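Side-chain contacts in putative phosphomannomutase (Thermus thermophilus, PDB 1TUO), which belongs to the phosphohexose mutase family and probably shifts a phosphate group between positions on a sugar phosphate, with magnesium as cofactor: residues 89-94 with 103-108; 95-100 with 154-159; 273-278 with 298-303; 294-299 with 368-373. All coordinates share one frame; numbering follows the deposited sequence.

Contact 1 (89-94 with 103-108); sequences PLLSFA and GAMLTA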
loop_
_atom_site.group_PDB
_atom_site.type_symbol
_atom_site.label_atom_id
_atom_site.label_comp_id
_atom_site.label_asym_id
_atom_site.label_seq_id
_atom_site.Cartn_x
_atom_site.Cartn_y
_atom_site.Cartn_z
ATOM N N PRO A 89 -6.152 0.118 -5.663
ATOM C CA PRO A 89 -7.136 1.140 -5.284
ATOM C C PRO A 89 -8.255 1.363 -6.301
ATOM O O PRO A 89 -9.365 1.728 -5.918
ATOM C CB PRO A 89 -6.281 2.388 -5.048
ATOM C CG PRO A 89 -5.015 2.118 -5.841
ATOM C CD PRO A 89 -4.786 0.658 -5.577
ATOM N N LEU A 90 -7.983 1.151 -7.590
ATOM C CA LEU A 90 -9.036 1.318 -8.593
ATOM C C LEU A 90 -10.067 0.195 -8.407
ATOM O O LEU A 90 -11.278 0.414 -8.514
ATOM C CB LEU A 90 -8.466 1.264 -10.017
ATOM C CG LEU A 90 -9.499 1.201 -11.158
ATOM C CD1 LEU A 90 -10.465 2.374 -11.035
ATOM C CD2 LEU A 90 -8.791 1.230 -12.513
ATOM N N LEU A 91 -9.591 -1.015 -8.133
ATOM C CA LEU A 91 -10.513 -2.123 -7.922
ATOM C C LEU A 91 -11.352 -1.850 -6.675
ATOM O O LEU A 91 -12.574 -2.014 -6.685
ATOM C CB LEU A 91 -9.736 -3.441 -7.791
ATOM C CG LEU A 91 -10.486 -4.765 -7.565
ATOM C CD1 LEU A 91 -10.840 -4.913 -6.094
ATOM C CD2 LEU A 91 -11.725 -4.833 -8.448
ATOM N N SER A 92 -10.708 -1.403 -5.602
ATOM C CA SER A 92 -11.441 -1.115 -4.371
ATOM C C SER A 92 -12.441 0.015 -4.605
ATOM O O SER A 92 -13.565 -0.016 -4.102
ATOM C CB SER A 92 -10.473 -0.751 -3.243
ATOM O OG SER A 92 -9.677 -1.876 -2.886
ATOM N N PHE A 93 -12.040 1.007 -5.387
ATOM C CA PHE A 93 -12.937 2.113 -5.693
ATOM C C PHE A 93 -14.141 1.595 -6.481
ATOM O O PHE A 93 -15.285 1.966 -6.207
ATOM C CB PHE A 93 -12.219 3.168 -6.535
ATOM C CG PHE A 93 -13.156 4.055 -7.309
ATOM C CD1 PHE A 93 -13.874 5.063 -6.670
ATOM C CD2 PHE A 93 -13.360 3.842 -8.667
ATOM C CE1 PHE A 93 -14.789 5.847 -7.384
ATOM C CE2 PHE A 93 -14.267 4.615 -9.387
ATOM C CZ PHE A 93 -14.983 5.621 -8.739
ATOM N N ALA A 94 -13.873 0.741 -7.466
ATOM C CA ALA A 94 -14.926 0.188 -8.309
ATOM C C ALA A 94 -15.967 -0.556 -7.481
ATOM O O ALA A 94 -17.166 -0.472 -7.745
ATOM C CB ALA A 94 -14.319 -0.738 -9.353
ATOM N N GLY A 103 -15.243 -7.471 -3.863
ATOM C CA GLY A 103 -14.325 -7.478 -4.989
ATOM C C GLY A 103 -13.186 -8.451 -4.756
ATOM O O GLY A 103 -12.869 -8.792 -3.616
ATOM N N ALA A 104 -12.576 -8.901 -5.848
ATOM C CA ALA A 104 -11.456 -9.826 -5.772
ATOM C C ALA A 104 -10.364 -9.265 -6.659
ATOM O O ALA A 104 -10.611 -8.912 -7.805
ATOM C CB ALA A 104 -11.871 -11.204 -6.262
ATOM N N MET A 105 -9.157 -9.177 -6.124
ATOM C CA MET A 105 -8.047 -8.646 -6.901
ATOM C C MET A 105 -6.928 -9.677 -7.037
ATOM O O MET A 105 -6.419 -10.213 -6.062
ATOM C CB MET A 105 -7.520 -7.399 -6.190
ATOM C CG MET A 105 -6.305 -6.793 -6.894
ATOM S SD MET A 105 -6.763 -5.848 -8.353
ATOM C CE MET A 105 -5.103 -5.515 -8.962
ATOM N N LEU A 106 -6.557 -9.948 -8.284
ATOM C CA LEU A 106 -5.478 -10.888 -8.562
ATOM C C LEU A 106 -4.189 -10.074 -8.509
ATOM O O LEU A 106 -3.892 -9.280 -9.411
ATOM C CB LEU A 106 -5.650 -11.527 -9.946
ATOM C CG LEU A 106 -6.536 -12.779 -10.048
ATOM C CD1 LEU A 106 -5.854 -13.945 -9.327
ATOM C CD2 LEU A 106 -7.922 -12.505 -9.456
ATOM N N THR A 107 -3.443 -10.258 -7.427
ATOM C CA THR A 107 -2.193 -9.547 -7.236
ATOM C C THR A 107 -1.400 -10.149 -6.088
ATOM O O THR A 107 -1.954 -10.854 -5.242
ATOM C CB THR A 107 -2.449 -8.045 -6.916
ATOM O OG1 THR A 107 -1.206 -7.338 -6.882
ATOM C CG2 THR A 107 -3.127 -7.891 -5.555
ATOM N N ALA A 108 -0.098 -9.880 -6.096
ATOM C CA ALA A 108 0.807 -10.304 -5.040
ATOM C C ALA A 108 1.555 -9.029 -4.637
ATOM O O ALA A 108 2.660 -9.065 -4.088
ATOM C CB ALA A 108 1.773 -11.378 -5.531
#

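Contact 2 (95-100 with 154-159); sequences VRHLKA and LDLREA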
loop_
_atom_site.group_PDB
_atom_site.type_symbol
_atom_site.label_atom_id
_atom_site.label_comp_id
_atom_site.label_asym_id
_atom_site.label_seq_id
_atom_site.Cartn_x
_atom_site.Cartn_y
_atom_site.Cartn_z
ATOM N N VAL A 95 -15.510 -1.288 -6.476
ATOM C CA VAL A 95 -16.434 -2.025 -5.626
ATOM C C VAL A 95 -17.444 -1.083 -4.975
ATOM O O VAL A 95 -18.644 -1.345 -4.979
ATOM C CB VAL A 95 -15.680 -2.787 -4.521
ATOM C CG1 VAL A 95 -16.662 -3.300 -3.476
ATOM C CG2 VAL A 95 -14.912 -3.954 -5.138
ATOM N N ARG A 96 -16.953 0.016 -4.419
ATOM C CA ARG A 96 -17.826 0.966 -3.743
ATOM C C ARG A 96 -18.660 1.762 -4.749
ATOM O O ARG A 96 -19.865 1.966 -4.557
ATOM C CB ARG A 96 -16.982 1.911 -2.884
ATOM C CG ARG A 96 -17.773 2.931 -2.084
ATOM C CD ARG A 96 -16.831 3.887 -1.368
ATOM N NE ARG A 96 -17.516 5.067 -0.848
ATOM C CZ ARG A 96 -16.717 5.464 0.160
ATOM N NH1 ARG A 96 -15.527 5.054 0.561
ATOM N NH2 ARG A 96 -17.180 6.658 0.540
ATOM N N HIS A 97 -18.019 2.188 -5.831
ATOM C CA HIS A 97 -18.694 2.976 -6.861
ATOM C C HIS A 97 -19.848 2.226 -7.523
ATOM O O HIS A 97 -20.895 2.812 -7.815
ATOM C CB HIS A 97 -17.682 3.413 -7.922
ATOM C CG HIS A 97 -18.229 4.389 -8.918
ATOM N ND1 HIS A 97 -18.553 4.035 -10.210
ATOM C CD2 HIS A 97 -18.503 5.711 -8.809
ATOM C CE1 HIS A 97 -18.998 5.098 -10.856
ATOM N NE2 HIS A 97 -18.977 6.128 -10.029
ATOM N N LEU A 98 -19.659 0.933 -7.759
ATOM C CA LEU A 98 -20.689 0.115 -8.392
ATOM C C LEU A 98 -21.652 -0.525 -7.395
ATOM O O LEU A 98 -22.535 -1.300 -7.781
ATOM C CB LEU A 98 -20.035 -0.972 -9.251
ATOM C CG LEU A 98 -19.217 -0.470 -10.443
ATOM C CD1 LEU A 98 -18.608 -1.651 -11.176
ATOM C CD2 LEU A 98 -20.117 0.331 -11.387
ATOM N N LYS A 99 -21.475 -0.197 -6.118
ATOM C CA LYS A 99 -22.306 -0.724 -5.039
ATOM C C LYS A 99 -22.325 -2.249 -5.053
ATOM O O LYS A 99 -23.373 -2.883 -4.896
ATOM C CB LYS A 99 -23.731 -0.161 -5.149
ATOM C CG LYS A 99 -23.749 1.352 -5.330
ATOM C CD LYS A 99 -25.075 1.975 -4.912
ATOM C CE LYS A 99 -25.271 1.893 -3.406
ATOM N NZ LYS A 99 -24.983 3.197 -2.742
ATOM N N ALA A 100 -21.143 -2.828 -5.236
ATOM C CA ALA A 100 -20.980 -4.272 -5.281
ATOM C C ALA A 100 -20.935 -4.872 -3.883
ATOM O O ALA A 100 -20.691 -4.174 -2.904
ATOM C CB ALA A 100 -19.697 -4.619 -6.035
ATOM N N LEU A 154 -15.478 -3.830 -17.848
ATOM C CA LEU A 154 -15.621 -2.378 -17.861
ATOM C C LEU A 154 -14.356 -1.592 -17.533
ATOM O O LEU A 154 -13.473 -2.074 -16.823
ATOM C CB LEU A 154 -16.720 -1.969 -16.878
ATOM C CG LEU A 154 -18.109 -2.601 -17.039
ATOM C CD1 LEU A 154 -19.046 -2.002 -15.995
ATOM C CD2 LEU A 154 -18.653 -2.358 -18.446
ATOM N N ASP A 155 -14.290 -0.370 -18.051
ATOM C CA ASP A 155 -13.162 0.518 -17.808
ATOM C C ASP A 155 -13.673 1.657 -16.927
ATOM O O ASP A 155 -14.468 2.482 -17.377
ATOM C CB ASP A 155 -12.624 1.054 -19.141
ATOM C CG ASP A 155 -11.472 2.032 -18.963
ATOM O OD1 ASP A 155 -10.821 2.014 -17.895
ATOM O OD2 ASP A 155 -11.209 2.812 -19.906
ATOM N N LEU A 156 -13.237 1.684 -15.669
ATOM C CA LEU A 156 -13.674 2.712 -14.724
ATOM C C LEU A 156 -12.602 3.735 -14.383
ATOM O O LEU A 156 -12.699 4.435 -13.374
ATOM C CB LEU A 156 -14.173 2.058 -13.429
ATOM C CG LEU A 156 -15.620 1.563 -13.471
ATOM C CD1 LEU A 156 -15.956 0.818 -12.198
ATOM C CD2 LEU A 156 -16.550 2.753 -13.654
ATOM N N ARG A 157 -11.589 3.827 -15.232
ATOM C CA ARG A 157 -10.501 4.760 -15.009
ATOM C C ARG A 157 -11.000 6.195 -14.846
ATOM O O ARG A 157 -10.636 6.881 -13.892
ATOM C CB ARG A 157 -9.509 4.675 -16.167
ATOM C CG ARG A 157 -8.278 5.518 -15.968
ATOM C CD ARG A 157 -7.275 5.312 -17.081
ATOM N NE ARG A 157 -6.824 3.927 -17.153
ATOM C CZ ARG A 157 -5.641 3.560 -17.626
ATOM N NH1 ARG A 157 -4.795 4.482 -18.066
ATOM N NH2 ARG A 157 -5.301 2.278 -17.661
ATOM N N GLU A 158 -11.840 6.646 -15.774
ATOM C CA GLU A 158 -12.363 8.005 -15.716
ATOM C C GLU A 158 -13.092 8.287 -14.411
ATOM O O GLU A 158 -12.895 9.337 -13.799
ATOM C CB GLU A 158 -13.307 8.262 -16.892
ATOM C CG GLU A 158 -12.621 8.358 -18.247
ATOM C CD GLU A 158 -11.743 9.588 -18.382
ATOM O OE1 GLU A 158 -10.610 9.580 -17.855
ATOM O OE2 GLU A 158 -12.193 10.570 -19.014
ATOM N N ALA A 159 -13.936 7.352 -13.981
ATOM C CA ALA A 159 -14.682 7.535 -12.741
ATOM C C ALA A 159 -13.729 7.593 -11.549
ATOM O O ALA A 159 -13.960 8.340 -10.599
ATOM C CB ALA A 159 -15.688 6.401 -12.558
#

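Contact 3 (273-278 with 298-303); sequences TLALYR and DRLGER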
loop_
_atom_site.group_PDB
_atom_site.type_symbol
_atom_site.label_atom_id
_atom_site.label_comp_id
_atom_site.label_asym_id
_atom_site.label_seq_id
_atom_site.Cartn_x
_atom_site.Cartn_y
_atom_site.Cartn_z
ATOM N N THR A 273 5.140 13.565 6.790
ATOM C CA THR A 273 5.074 14.784 5.988
ATOM C C THR A 273 3.623 15.021 5.563
ATOM O O THR A 273 3.124 16.140 5.640
ATOM C CB THR A 273 5.963 14.684 4.723
ATOM O OG1 THR A 273 7.345 14.603 5.111
ATOM C CG2 THR A 273 5.771 15.906 3.833
ATOM N N LEU A 274 2.943 13.961 5.133
ATOM C CA LEU A 274 1.550 14.093 4.710
ATOM C C LEU A 274 0.624 14.299 5.904
ATOM O O LEU A 274 -0.397 14.976 5.797
ATOM C CB LEU A 274 1.110 12.867 3.894
ATOM C CG LEU A 274 1.710 12.791 2.483
ATOM C CD1 LEU A 274 1.130 11.586 1.745
ATOM C CD2 LEU A 274 1.412 14.080 1.706
ATOM N N ALA A 275 0.974 13.730 7.054
ATOM C CA ALA A 275 0.138 13.918 8.233
ATOM C C ALA A 275 0.188 15.395 8.613
ATOM O O ALA A 275 -0.834 15.999 8.934
ATOM C CB ALA A 275 0.636 13.062 9.398
ATOM N N LEU A 276 1.382 15.975 8.559
ATOM C CA LEU A 276 1.555 17.381 8.907
ATOM C C LEU A 276 0.798 18.273 7.934
ATOM O O LEU A 276 0.088 19.184 8.342
ATOM C CB LEU A 276 3.035 17.763 8.882
ATOM C CG LEU A 276 3.356 19.235 9.169
ATOM C CD1 LEU A 276 2.874 19.602 10.565
ATOM C CD2 LEU A 276 4.859 19.454 9.061
ATOM N N TYR A 277 0.963 18.003 6.647
ATOM C CA TYR A 277 0.296 18.782 5.612
ATOM C C TYR A 277 -1.224 18.740 5.758
ATOM O O TYR A 277 -1.883 19.782 5.735
ATOM C CB TYR A 277 0.699 18.265 4.229
ATOM C CG TYR A 277 -0.006 18.979 3.095
ATOM C CD1 TYR A 277 -0.909 18.305 2.273
ATOM C CD2 TYR A 277 0.209 20.335 2.866
ATOM C CE1 TYR A 277 -1.581 18.972 1.248
ATOM C CE2 TYR A 277 -0.459 21.010 1.846
ATOM C CZ TYR A 277 -1.352 20.325 1.044
ATOM O OH TYR A 277 -2.030 20.996 0.048
ATOM N N ARG A 278 -1.781 17.544 5.922
ATOM C CA ARG A 278 -3.227 17.410 6.054
ATOM C C ARG A 278 -3.733 18.066 7.333
ATOM O O ARG A 278 -4.799 18.684 7.340
ATOM C CB ARG A 278 -3.630 15.930 6.005
ATOM C CG ARG A 278 -3.554 15.336 4.602
ATOM C CD ARG A 278 -3.613 13.806 4.608
ATOM N NE ARG A 278 -4.922 13.247 4.959
ATOM C CZ ARG A 278 -5.997 13.265 4.171
ATOM N NH1 ARG A 278 -5.945 13.824 2.970
ATOM N NH2 ARG A 278 -7.128 12.693 4.575
ATOM N N ASP A 298 3.727 9.924 16.556
ATOM C CA ASP A 298 3.176 10.067 17.905
ATOM C C ASP A 298 3.564 11.436 18.460
ATOM O O ASP A 298 2.729 12.149 19.023
ATOM C CB ASP A 298 3.733 8.993 18.849
ATOM C CG ASP A 298 3.556 7.589 18.313
ATOM O OD1 ASP A 298 2.937 6.762 19.013
ATOM O OD2 ASP A 298 4.044 7.310 17.198
ATOM N N ARG A 299 4.836 11.795 18.298
ATOM C CA ARG A 299 5.340 13.078 18.787
ATOM C C ARG A 299 4.655 14.244 18.080
ATOM O O ARG A 299 4.290 15.235 18.717
ATOM C CB ARG A 299 6.865 13.164 18.596
ATOM C CG ARG A 299 7.499 14.505 19.007
ATOM C CD ARG A 299 7.244 14.850 20.473
ATOM N NE ARG A 299 8.013 14.021 21.400
ATOM C CZ ARG A 299 9.308 14.179 21.663
ATOM N NH1 ARG A 299 10.003 15.145 21.070
ATOM N NH2 ARG A 299 9.912 13.371 22.528
ATOM N N LEU A 300 4.466 14.129 16.767
ATOM C CA LEU A 300 3.814 15.203 16.022
ATOM C C LEU A 300 2.407 15.411 16.580
ATOM O O LEU A 300 1.955 16.545 16.761
ATOM C CB LEU A 300 3.741 14.855 14.531
ATOM C CG LEU A 300 3.302 15.969 13.577
ATOM C CD1 LEU A 300 4.348 17.084 13.566
ATOM C CD2 LEU A 300 3.126 15.404 12.171
ATOM N N GLY A 301 1.727 14.306 16.863
ATOM C CA GLY A 301 0.382 14.376 17.402
ATOM C C GLY A 301 0.315 15.019 18.776
ATOM O O GLY A 301 -0.619 15.763 19.068
ATOM N N GLU A 302 1.290 14.735 19.633
ATOM C CA GLU A 302 1.282 15.329 20.962
ATOM C C GLU A 302 1.660 16.807 20.877
ATOM O O GLU A 302 1.115 17.644 21.606
ATOM C CB GLU A 302 2.247 14.586 21.898
ATOM C CG GLU A 302 3.719 14.883 21.671
ATOM C CD GLU A 302 4.621 14.100 22.613
ATOM O OE1 GLU A 302 4.634 12.851 22.518
ATOM O OE2 GLU A 302 5.311 14.733 23.448
ATOM N N ARG A 303 2.581 17.127 19.972
ATOM C CA ARG A 303 3.047 18.503 19.791
ATOM C C ARG A 303 2.002 19.429 19.169
ATOM O O ARG A 303 1.791 20.547 19.650
ATOM C CB ARG A 303 4.311 18.528 18.915
ATOM C CG ARG A 303 5.623 18.149 19.616
ATOM C CD ARG A 303 6.230 19.337 20.353
ATOM N NE ARG A 303 7.442 18.997 21.103
ATOM C CZ ARG A 303 8.686 19.252 20.701
ATOM N NH1 ARG A 303 8.917 19.852 19.537
ATOM N NH2 ARG A 303 9.710 18.929 21.485
#

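Contact 4 (294-299 with 368-373); sequences TWLLDR and EQFKEV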
loop_
_atom_site.group_PDB
_atom_site.type_symbol
_atom_site.label_atom_id
_atom_site.label_comp_id
_atom_site.label_asym_id
_atom_site.label_seq_id
_atom_site.Cartn_x
_atom_site.Cartn_y
_atom_site.Cartn_z
ATOM N N THR A 294 7.279 4.972 12.540
ATOM C CA THR A 294 8.080 5.940 13.287
ATOM C C THR A 294 7.343 6.584 14.451
ATOM O O THR A 294 6.156 6.899 14.341
ATOM C CB THR A 294 8.553 7.084 12.369
ATOM O OG1 THR A 294 9.236 8.073 13.151
ATOM C CG2 THR A 294 7.355 7.741 11.678
ATOM N N TRP A 295 8.045 6.797 15.559
ATOM C CA TRP A 295 7.411 7.443 16.697
ATOM C C TRP A 295 7.342 8.951 16.492
ATOM O O TRP A 295 6.870 9.675 17.366
ATOM C CB TRP A 295 8.140 7.124 18.007
ATOM C CG TRP A 295 9.619 7.308 17.975
ATOM C CD1 TRP A 295 10.348 8.022 17.066
ATOM C CD2 TRP A 295 10.554 6.778 18.916
ATOM N NE1 TRP A 295 11.688 7.967 17.386
ATOM C CE2 TRP A 295 11.840 7.210 18.519
ATOM C CE3 TRP A 295 10.431 5.980 20.062
ATOM C CZ2 TRP A 295 12.993 6.869 19.227
ATOM C CZ3 TRP A 295 11.578 5.642 20.765
ATOM C CH2 TRP A 295 12.842 6.087 20.345
ATOM N N LEU A 296 7.823 9.433 15.348
ATOM C CA LEU A 296 7.748 10.863 15.082
ATOM C C LEU A 296 6.278 11.214 14.876
ATOM O O LEU A 296 5.863 12.343 15.116
ATOM C CB LEU A 296 8.556 11.251 13.836
ATOM C CG LEU A 296 9.945 11.862 14.069
ATOM C CD1 LEU A 296 10.918 10.780 14.523
ATOM C CD2 LEU A 296 10.447 12.511 12.781
ATOM N N LEU A 297 5.480 10.248 14.426
ATOM C CA LEU A 297 4.062 10.532 14.221
ATOM C C LEU A 297 3.405 10.772 15.580
ATOM O O LEU A 297 2.621 11.716 15.744
ATOM C CB LEU A 297 3.361 9.379 13.496
ATOM C CG LEU A 297 1.880 9.614 13.174
ATOM C CD1 LEU A 297 1.718 10.897 12.363
ATOM C CD2 LEU A 297 1.339 8.424 12.400
ATOM N N ASP A 298 3.727 9.924 16.556
ATOM C CA ASP A 298 3.176 10.067 17.905
ATOM C C ASP A 298 3.564 11.436 18.460
ATOM O O ASP A 298 2.729 12.149 19.023
ATOM C CB ASP A 298 3.733 8.993 18.849
ATOM C CG ASP A 298 3.556 7.589 18.313
ATOM O OD1 ASP A 298 2.937 6.762 19.013
ATOM O OD2 ASP A 298 4.044 7.310 17.198
ATOM N N ARG A 299 4.836 11.795 18.298
ATOM C CA ARG A 299 5.340 13.078 18.787
ATOM C C ARG A 299 4.655 14.244 18.080
ATOM O O ARG A 299 4.290 15.235 18.717
ATOM C CB ARG A 299 6.865 13.164 18.596
ATOM C CG ARG A 299 7.499 14.505 19.007
ATOM C CD ARG A 299 7.244 14.850 20.473
ATOM N NE ARG A 299 8.013 14.021 21.400
ATOM C CZ ARG A 299 9.308 14.179 21.663
ATOM N NH1 ARG A 299 10.003 15.145 21.070
ATOM N NH2 ARG A 299 9.912 13.371 22.528
ATOM N N GLU A 368 12.565 19.474 2.532
ATOM C CA GLU A 368 12.366 20.623 3.405
ATOM C C GLU A 368 11.123 20.455 4.272
ATOM O O GLU A 368 11.099 20.897 5.423
ATOM C CB GLU A 368 12.275 21.913 2.584
ATOM C CG GLU A 368 13.585 22.270 1.893
ATOM C CD GLU A 368 14.760 22.320 2.865
ATOM O OE1 GLU A 368 14.743 23.163 3.790
ATOM O OE2 GLU A 368 15.700 21.508 2.708
ATOM N N GLN A 369 10.092 19.812 3.735
ATOM C CA GLN A 369 8.891 19.599 4.528
ATOM C C GLN A 369 9.209 18.657 5.681
ATOM O O GLN A 369 8.741 18.853 6.800
ATOM C CB GLN A 369 7.759 19.007 3.680
ATOM C CG GLN A 369 7.137 19.984 2.695
ATOM C CD GLN A 369 5.935 19.387 1.977
ATOM O OE1 GLN A 369 4.965 18.987 2.612
ATOM N NE2 GLN A 369 6.003 19.321 0.650
ATOM N N PHE A 370 10.017 17.634 5.416
ATOM C CA PHE A 370 10.349 16.707 6.479
ATOM C C PHE A 370 11.232 17.374 7.533
ATOM O O PHE A 370 11.133 17.051 8.713
ATOM C CB PHE A 370 11.037 15.456 5.936
ATOM C CG PHE A 370 11.251 14.409 6.986
ATOM C CD1 PHE A 370 10.161 13.798 7.601
ATOM C CD2 PHE A 370 12.532 14.095 7.424
ATOM C CE1 PHE A 370 10.342 12.895 8.640
ATOM C CE2 PHE A 370 12.728 13.195 8.461
ATOM C CZ PHE A 370 11.634 12.594 9.074
ATOM N N LYS A 371 12.084 18.308 7.109
ATOM C CA LYS A 371 12.952 19.024 8.047
ATOM C C LYS A 371 12.058 19.786 9.023
ATOM O O LYS A 371 12.399 19.957 10.193
ATOM C CB LYS A 371 13.849 20.014 7.300
ATOM C CG LYS A 371 14.826 19.375 6.327
ATOM C CD LYS A 371 15.889 18.561 7.038
ATOM C CE LYS A 371 16.867 17.955 6.035
ATOM N NZ LYS A 371 17.962 17.186 6.699
ATOM N N GLU A 372 10.910 20.238 8.524
ATOM C CA GLU A 372 9.942 20.963 9.334
ATOM C C GLU A 372 9.290 19.974 10.301
ATOM O O GLU A 372 8.948 20.322 11.432
ATOM C CB GLU A 372 8.888 21.616 8.429
ATOM C CG GLU A 372 7.720 22.286 9.146
ATOM C CD GLU A 372 8.080 23.601 9.833
ATOM O OE1 GLU A 372 9.069 24.258 9.434
ATOM O OE2 GLU A 372 7.346 23.987 10.766
ATOM N N VAL A 373 9.113 18.735 9.855
ATOM C CA VAL A 373 8.546 17.719 10.728
ATOM C C VAL A 373 9.535 17.506 11.871
ATOM O O VAL A 373 9.148 17.430 13.035
ATOM C CB VAL A 373 8.344 16.372 9.992
ATOM C CG1 VAL A 373 8.028 15.267 10.990
ATOM C CG2 VAL A 373 7.211 16.500 8.979
#

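Contact 1 (89-94 with 103-108)
The packing of L91 against M105 lies inside a beta-alpha-beta crossover of the first alpha/beta/alpha domain, from strand 78-82 through helix 88-97 to strand 102-106. The axes of helix segment 89-94 and strand segment 103-106 pass 8.6 Å apart and run nearly antiparallel, at 166°. L91 points at the strand with CG anti to the backbone N (chi1 -180°), which sets its branch over G103, A104 and M105. The side chain of M105 starts out toward the helix and then bends at chi2 (78°), so that the sulfur comes alongside the root of the leucine: SD of M105 is 3.9 Å from CB of L91 and 4.0 Å from its CG. The two side chains run alongside each other in opposite senses, and CD1 of L91 comes to rest 4.1 Å from CB of M105. Beyond M105 the chain continues through T107 into S109, within the TASHNP sequence that in this family bears the phosphorylated serine. L91 also packs on V52 and K121 of the strands flanking 102-106, namely the parallel 50-55 and the antiparallel 115-122, while helix 157-165 covers P89, L90 and F93.

Contact 2 (95-100 with 154-159)
H97, in the last turn of helix 88-97, is the first residue along 95-100 to meet the other segment. Its trans chi1 of -172° swings the imidazole out toward A159, whose methyl sits over one face: CB of A159 lies 4.3 Å from the centroid of the H97 ring and 26° off the ring normal, a CH-pi contact. The closest ring atom is CE1 of H97, 3.9 Å from that CB. The phenyl ring of F93, one turn earlier, stacks on the same side of the imidazole. L156 approaches obliquely, its CD2 4.2 Å from ND1 of H97, and this nitrogen is covered by the contact without a polar partner in the model. Next comes L98, which meets L156 tip to tip: CD1 of L98 is 3.8 Å from CD1 of L156. L156 rests in addition on A94, and L98 on L50 of strand 50-55. The helix stops here in a Schellman motif. K99 takes a positive phi of 54°, and the closing bonds run from A100 N to V95 O (2.9 Å) and from K99 N to R96 O (3.1 Å). The other segment does the reverse, leading from strand 152-154 into helix 157-165. L156 holds its N-cap position, and just before it D155 OD1 accepts a weak bond from R157 N, at 3.3 Å. In the first turn of that helix, E158 forms a salt bridge with R198 and R157 a cation-pi contact with F192.

Contact 3 (273-278 with 298-303)
The side chains of L276, on helix 267-280, and L300, on helix 296-304, lie roughly perpendicular to each other, the two residues also having the nearest CA atoms of the pair of segments, 7.8 Å apart. L300 is the residue that reaches across. Its CB is directed at the opposing helix, and a chi1 of -170° carries CG toward that helix as well, with CD2 pointing on toward it and CD1 turned to the side. The CD2 branch makes the deeper approach, resting 4.0 Å from CB of L276 and 4.1 Å from its backbone N, against the base of that side chain and not its end. The other branch still meets methyl to methyl, with CD1 of L300 and CD1 of L276 4.2 Å apart. L276 itself leaves its helix across the line between the two segments, so it offers a flank to L300 while its far branch serves another neighbour. A275 adds a small looser surface on the same helix: its CB is aimed at L300 and stays 4.4 Å from CD2. The side chains that meet are all apolar and buried, with L300 against two consecutive residues. On the outer side of its helix, R299 NE and E302 OE2 form a long, weak ion pair at 3.5 Å. Helix 267-280 is flanked further by helix 366-377, where V373 and L376 take up L276, and by helix 348-362, against which L274 and Y277 lie; A275 also touches L297 and L276 touches L304, both on helix 296-304.

Contact 4 (294-299 with 368-373)
Across segments 294-299 and 368-373 the CA atoms of L296 and V373 come closest, at 8.2 Å, where the first turn of helix 296-304 faces the middle of helix 366-377. L296 does all the reaching from its side. Its CD2 methyl rests on two residues one turn apart that lie side by side, 3.9 Å from CZ of F370 and 4.1 Å from CG1 of V373. The leucine crosses the phenylalanine at about a right angle and the valine obliquely, and its methyl approaches the phenyl ring aslant. A chi1 of -100° for L296, well away from a staggered value, accompanies this placement. F370 starts off past the other segment, but its trans chi1 (-173°) swings the far end of the ring nearer, so CZ does the touching. V373 presents one methyl, CG1, from the flank of its helix. The same leucine is held at its backbone: L296 N donates to T294 OG1 at 2.9 Å and 164°, a capping bond at the start of the helix. E444, on a strand of the C-terminal sheet, also takes part there, hydrogen-bonding T294 OG1 through OE2 and W295 N through OE1. The arrangement is helix-to-helix packing through a single leucine within the third alpha/beta/alpha domain of a phosphohexose mutase, beside a capped helix start tied to the C-terminal domain.

How the contacts relate
The contacts form two pairs. Contacts 1 and 2 share helix 88-97, have centres about 11 Å apart and touch directly, with CZ of F93 3.4 Å from O of A159. Contacts 3 and 4 share helix 296-304 and lie closer still, about 7 Å between centres; there CD2 of L276 meets CG2 of V373 at 3.8 Å, so that helices 267-280, 296-304 and 366-377 pack as a trio. Contact 1 lies in the first alpha/beta/alpha domain and contacts 3 and 4 in the third: the centres of contacts 1 and 3 are about 30 Å apart, on opposite sides of the chain's centre. The pairs come nearest between contacts 2 and 3, about 12 Å between nearest atoms. Contact 1 alone runs on into the probable phosphoserine loop.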